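Local coordinates for phosphate-specific transport system accessory protein PhoU homolog (Streptococcus pneumoniae, PDB 2I0M) that probably helps to regulate phosphate uptake and is an all-helical homodimer that binds zinc ions in this crystal structure, at residues V80-S85 with L204-T209; A131-A136 with N199-L204. One frame throughout, in Å; residues are numbered along the deposited sequence.

Interaction 1: residues V80-S85 with L204-T209; sequences VISIMS and LVYLET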
loop_
_atom_site.group_PDB
_atom_site.type_symbol
_atom_site.label_atom_id
_atom_site.label_comp_id
_atom_site.label_asym_id
_atom_site.label_seq_id
_atom_site.Cartn_x
_atom_site.Cartn_y
_atom_site.Cartn_z
ATOM N N VAL A 80 3.312 -20.018 -3.817
ATOM C CA VAL A 80 4.570 -19.288 -3.983
ATOM C C VAL A 80 4.308 -17.805 -4.368
ATOM O O VAL A 80 4.998 -16.901 -3.874
ATOM C CB VAL A 80 5.504 -20.022 -4.982
ATOM C CG1 VAL A 80 6.723 -19.199 -5.317
ATOM C CG2 VAL A 80 5.924 -21.367 -4.423
ATOM N N ILE A 81 3.298 -17.569 -5.212
ATOM C CA ILE A 81 2.896 -16.207 -5.597
ATOM C C ILE A 81 2.388 -15.429 -4.379
ATOM O O ILE A 81 2.623 -14.235 -4.254
ATOM C CB ILE A 81 1.805 -16.221 -6.713
ATOM C CG1 ILE A 81 2.382 -16.749 -8.046
ATOM C CG2 ILE A 81 1.189 -14.817 -6.906
ATOM C CD1 ILE A 81 1.343 -16.927 -9.182
ATOM N N SER A 82 1.705 -16.122 -3.475
ATOM C CA SER A 82 1.177 -15.517 -2.261
ATOM C C SER A 82 2.283 -15.117 -1.284
ATOM O O SER A 82 2.178 -14.102 -0.625
ATOM C CB SER A 82 0.194 -16.473 -1.576
ATOM O OG SER A 82 -0.912 -16.737 -2.417
ATOM N N ILE A 83 3.320 -15.940 -1.175
ATOM C CA ILE A 83 4.463 -15.642 -0.319
ATOM C C ILE A 83 5.232 -14.427 -0.880
ATOM O O ILE A 83 5.539 -13.494 -0.139
ATOM C CB ILE A 83 5.388 -16.870 -0.166
ATOM C CG1 ILE A 83 4.656 -18.050 0.522
ATOM C CG2 ILE A 83 6.698 -16.485 0.511
ATOM C CD1 ILE A 83 4.425 -17.956 2.054
ATOM N N MET A 84 5.485 -14.423 -2.188
ATOM C CA MET A 84 6.206 -13.327 -2.849
ATOM C C MET A 84 5.499 -12.004 -2.644
ATOM O O MET A 84 6.110 -11.015 -2.266
ATOM C CB MET A 84 6.352 -13.585 -4.342
ATOM C CG MET A 84 7.378 -14.638 -4.691
ATOM S SD MET A 84 7.936 -14.515 -6.414
ATOM C CE MET A 84 8.129 -16.229 -6.827
ATOM N N SER A 85 4.192 -12.015 -2.861
ATOM C CA SER A 85 3.361 -10.835 -2.711
ATOM C C SER A 85 3.228 -10.404 -1.251
ATOM O O SER A 85 3.262 -9.226 -0.954
ATOM C CB SER A 85 1.986 -11.116 -3.325
ATOM O OG SER A 85 0.971 -10.386 -2.649
ATOM N N LEU A 204 -4.694 -14.543 0.897
ATOM C CA LEU A 204 -5.077 -15.811 1.516
ATOM C C LEU A 204 -6.408 -16.318 0.937
ATOM O O LEU A 204 -6.563 -17.522 0.691
ATOM C CB LEU A 204 -5.155 -15.633 3.035
ATOM C CG LEU A 204 -4.657 -16.665 4.056
ATOM C CD1 LEU A 204 -3.564 -17.579 3.503
ATOM C CD2 LEU A 204 -4.176 -15.938 5.341
ATOM N N VAL A 205 -7.356 -15.412 0.683
ATOM C CA VAL A 205 -8.628 -15.866 0.101
ATOM C C VAL A 205 -8.407 -16.354 -1.336
ATOM O O VAL A 205 -8.950 -17.383 -1.721
ATOM C CB VAL A 205 -9.848 -14.874 0.310
ATOM C CG1 VAL A 205 -9.525 -13.497 -0.154
ATOM C CG2 VAL A 205 -11.114 -15.364 -0.416
ATOM N N TYR A 206 -7.566 -15.633 -2.085
ATOM C CA TYR A 206 -7.117 -16.020 -3.421
ATOM C C TYR A 206 -6.453 -17.399 -3.447
ATOM O O TYR A 206 -6.571 -18.141 -4.419
ATOM C CB TYR A 206 -6.157 -14.955 -3.974
ATOM C CG TYR A 206 -5.120 -15.473 -4.940
ATOM C CD1 TYR A 206 -5.361 -15.494 -6.322
ATOM C CD2 TYR A 206 -3.892 -15.935 -4.475
ATOM C CE1 TYR A 206 -4.386 -15.975 -7.219
ATOM C CE2 TYR A 206 -2.926 -16.415 -5.341
ATOM C CZ TYR A 206 -3.166 -16.426 -6.705
ATOM O OH TYR A 206 -2.182 -16.915 -7.538
ATOM N N LEU A 207 -5.740 -17.725 -2.378
ATOM C CA LEU A 207 -5.047 -19.000 -2.282
ATOM C C LEU A 207 -6.046 -20.175 -2.186
ATOM O O LEU A 207 -5.905 -21.187 -2.874
ATOM C CB LEU A 207 -4.053 -18.955 -1.112
ATOM C CG LEU A 207 -3.223 -20.174 -0.704
ATOM C CD1 LEU A 207 -2.463 -20.788 -1.882
ATOM C CD2 LEU A 207 -2.284 -19.801 0.426
ATOM N N GLU A 208 -7.077 -20.026 -1.367
ATOM C CA GLU A 208 -8.084 -21.063 -1.248
ATOM C C GLU A 208 -9.046 -21.063 -2.426
ATOM O O GLU A 208 -9.496 -22.112 -2.873
ATOM C CB GLU A 208 -8.856 -20.929 0.063
ATOM C CG GLU A 208 -9.856 -22.083 0.260
ATOM C CD GLU A 208 -10.085 -22.458 1.704
ATOM O OE1 GLU A 208 -9.994 -21.587 2.581
ATOM O OE2 GLU A 208 -10.372 -23.642 1.960
ATOM N N THR A 209 -9.318 -19.871 -2.939
ATOM C CA THR A 209 -10.358 -19.623 -3.920
ATOM C C THR A 209 -9.858 -19.738 -5.363
ATOM O O THR A 209 -10.511 -20.356 -6.197
ATOM C CB THR A 209 -10.973 -18.240 -3.623
ATOM O OG1 THR A 209 -11.936 -18.389 -2.570
ATOM C CG2 THR A 209 -11.639 -17.627 -4.822
#
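Tyr206 reaches from helix 177-209 to Ser82 and Ile81 of helix 74-105; Tyr206 and Ser82 share the larger part of the contact, with Ile81 and Leu207 adding the rest. The two short helical segments run almost exactly antiparallel, at 174° with axes 10.0 Å apart. CB of Tyr206 leaves its helix toward the partner, and a chi1 of 151° keeps CG roughly anti to the backbone N, which sends the ring out into the gap between the helices. Along the near edge of the ring, CD2 lies 3.7 Å from Ser82 OG and CE2 lies 3.6 Å from the same oxygen, which sits close to the ring plane. At the tip, Tyr206 OH abuts the apolar branches of Ile81, 3.9 Å from CD1 and 4.0 Å from CG2, the two side chains crossing at about a right angle. Leu207 CB is 4.1 Å from Ser82 OG.

No hydrogen bond spans the segments. Ser82 OG instead bonds to Arg78 O, one turn back in its own helix, while the Tyr206 ring also takes part in a cation-pi interaction with Arg203. All four touching residues are buried. Between the two segments the chemistry therefore implies cohesion by van der Waals packing, to which Arg78 adds a polar link between the helices, its NH2 hydrogen-bonding Leu207 O.

Interaction 2: residues A131-A136 with N199-L204; sequences ADLLVA and NICERL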
loop_
_atom_site.group_PDB
_atom_site.type_symbol
_atom_site.label_atom_id
_atom_site.label_comp_id
_atom_site.label_asym_id
_atom_site.label_seq_id
_atom_site.Cartn_x
_atom_site.Cartn_y
_atom_site.Cartn_z
ATOM N N ALA A 131 -0.964 -10.502 14.649
ATOM C CA ALA A 131 -0.757 -11.719 15.438
ATOM C C ALA A 131 -1.777 -12.791 15.050
ATOM O O ALA A 131 -1.441 -13.969 14.914
ATOM C CB ALA A 131 -0.838 -11.409 16.923
ATOM N N ASP A 132 -3.026 -12.372 14.883
ATOM C CA ASP A 132 -4.075 -13.252 14.352
ATOM C C ASP A 132 -3.730 -13.789 12.958
ATOM O O ASP A 132 -3.800 -14.988 12.719
ATOM C CB ASP A 132 -5.430 -12.536 14.332
ATOM C CG ASP A 132 -6.003 -12.308 15.743
ATOM O OD1 ASP A 132 -5.482 -12.851 16.744
ATOM O OD2 ASP A 132 -6.996 -11.562 15.847
ATOM N N LEU A 133 -3.295 -12.902 12.071
ATOM C CA LEU A 133 -2.907 -13.280 10.717
ATOM C C LEU A 133 -1.811 -14.343 10.716
ATOM O O LEU A 133 -1.925 -15.339 10.019
ATOM C CB LEU A 133 -2.477 -12.055 9.902
ATOM C CG LEU A 133 -1.935 -12.318 8.482
ATOM C CD1 LEU A 133 -3.000 -13.001 7.586
ATOM C CD2 LEU A 133 -1.423 -11.053 7.822
ATOM N N LEU A 134 -0.762 -14.131 11.501
ATOM C CA LEU A 134 0.337 -15.100 11.608
ATOM C C LEU A 134 -0.081 -16.494 12.075
ATOM O O LEU A 134 0.452 -17.481 11.585
ATOM C CB LEU A 134 1.498 -14.552 12.455
ATOM C CG LEU A 134 2.090 -13.251 11.898
ATOM C CD1 LEU A 134 3.354 -12.895 12.651
ATOM C CD2 LEU A 134 2.374 -13.313 10.394
ATOM N N VAL A 135 -1.022 -16.574 13.012
ATOM C CA VAL A 135 -1.609 -17.864 13.419
ATOM C C VAL A 135 -2.519 -18.431 12.304
ATOM O O VAL A 135 -2.465 -19.624 12.000
ATOM C CB VAL A 135 -2.421 -17.740 14.739
ATOM C CG1 VAL A 135 -3.102 -19.056 15.102
ATOM C CG2 VAL A 135 -1.529 -17.263 15.892
ATOM N N ALA A 136 -3.352 -17.572 11.713
ATOM C CA ALA A 136 -4.290 -17.987 10.664
ATOM C C ALA A 136 -3.619 -18.434 9.354
ATOM O O ALA A 136 -4.128 -19.304 8.671
ATOM C CB ALA A 136 -5.289 -16.867 10.375
ATOM N N ASN A 199 -4.648 -6.598 2.821
ATOM C CA ASN A 199 -4.056 -7.104 1.604
ATOM C C ASN A 199 -3.509 -8.542 1.719
ATOM O O ASN A 199 -3.683 -9.327 0.799
ATOM C CB ASN A 199 -2.970 -6.147 1.093
ATOM C CG ASN A 199 -3.544 -4.866 0.461
ATOM O OD1 ASN A 199 -2.900 -3.801 0.481
ATOM N ND2 ASN A 199 -4.741 -4.967 -0.104
ATOM N N ILE A 200 -2.888 -8.906 2.839
ATOM C CA ILE A 200 -2.330 -10.260 2.970
ATOM C C ILE A 200 -3.470 -11.255 3.148
ATOM O O ILE A 200 -3.448 -12.347 2.578
ATOM C CB ILE A 200 -1.267 -10.388 4.086
ATOM C CG1 ILE A 200 -0.083 -9.446 3.829
ATOM C CG2 ILE A 200 -0.757 -11.831 4.188
ATOM C CD1 ILE A 200 0.874 -9.316 4.997
ATOM N N CYS A 201 -4.487 -10.823 3.891
ATOM C CA CYS A 201 -5.767 -11.521 4.017
ATOM C C CYS A 201 -6.437 -11.868 2.684
ATOM O O CYS A 201 -6.850 -12.995 2.488
ATOM C CB CYS A 201 -6.715 -10.734 4.933
ATOM S SG CYS A 201 -6.206 -10.705 6.682
ATOM N N GLU A 202 -6.540 -10.898 1.774
ATOM C CA GLU A 202 -7.107 -11.121 0.432
ATOM C C GLU A 202 -6.306 -12.136 -0.385
ATOM O O GLU A 202 -6.873 -12.954 -1.092
ATOM C CB GLU A 202 -7.197 -9.815 -0.358
ATOM C CG GLU A 202 -8.072 -8.745 0.281
ATOM C CD GLU A 202 -8.221 -7.500 -0.591
ATOM O OE1 GLU A 202 -9.368 -7.116 -0.883
ATOM O OE2 GLU A 202 -7.193 -6.901 -0.980
ATOM N N ARG A 203 -4.987 -12.060 -0.286
ATOM C CA ARG A 203 -4.072 -13.033 -0.890
ATOM C C ARG A 203 -4.351 -14.450 -0.382
ATOM O O ARG A 203 -4.246 -15.425 -1.122
ATOM C CB ARG A 203 -2.622 -12.645 -0.550
ATOM C CG ARG A 203 -1.576 -13.184 -1.489
ATOM C CD ARG A 203 -1.393 -12.299 -2.741
ATOM N NE ARG A 203 -1.976 -12.936 -3.915
ATOM C CZ ARG A 203 -1.794 -12.553 -5.173
ATOM N NH1 ARG A 203 -1.017 -11.519 -5.470
ATOM N NH2 ARG A 203 -2.397 -13.234 -6.139
ATOM N N LEU A 204 -4.694 -14.543 0.897
ATOM C CA LEU A 204 -5.077 -15.811 1.516
ATOM C C LEU A 204 -6.408 -16.318 0.937
ATOM O O LEU A 204 -6.563 -17.522 0.691
ATOM C CB LEU A 204 -5.155 -15.633 3.035
ATOM C CG LEU A 204 -4.657 -16.665 4.056
ATOM C CD1 LEU A 204 -3.564 -17.579 3.503
ATOM C CD2 LEU A 204 -4.176 -15.938 5.341
#
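Leu133 of helix 117-136 inserts its two methyl groups among Ile200, Cys201 and Leu204 of helix 177-209. A chi1 of 175° places CG anti to the backbone N, and the fork beyond it divides the contact in two. CD2 meets Ile200, lying 3.8 Å from both CB and CG2 and 4.0 Å from CD1, with the two side chains crossing at about a right angle. CD1 turns to the other pair: it is 4.0 Å from Cys201 SG and 3.9 Å from Leu204 CD2, and the two leucines slide past each other in opposite directions. Every touching atom is carbon or sulfur, all four residues are buried, and no hydrogen bond joins the segments.

Packing loosens away from this leucine. Ala136, one turn on, points toward the partner helix, but its side chain stays 5.2 Å from the nearest atom there. The axes lie 11.2 Å apart, a spacing filled by Leu133 from one side and by Ile200, Cys201 and Leu204 from the other. On the more open flank of helix 117-136, Val135 is exposed and Asp132 partly so, neither touching 199-204. Helix 142-150 also lines this region, where Ile148 touches Cys201 and Ala145 touches Leu204.

The two segments run nearly parallel, with 20° between their axes. This pairing of helix 117-136 with helix 177-209, with helices 142-150 and 152-168 between them in the chain, fits the first and third helices of a PhoU three-helix bundle.

How the interactions relate
Helix 177-209 serves both contacts and Leu204 belongs to both segments; the two centres lie about 10 Å apart. Interaction 2 joins helices within the second PhoU domain, whereas interaction 1 ties the last helix back to one of the first domain; along the chain, interaction 2 is nested inside the loop that interaction 1 closes. Arg203 bridges them directly: its CG packs 3.7 Å from Ser82 CA, and its NH1 forms a salt bridge with Glu60 of the second subunit. A bound zinc ion lies about 10 Å from the Tyr206 side chain and one about 11 Å from that of Cys201. The zinc ligands Glu191 and Asp195 sit earlier on helix 177-209, and no residue of either contact is a ligand.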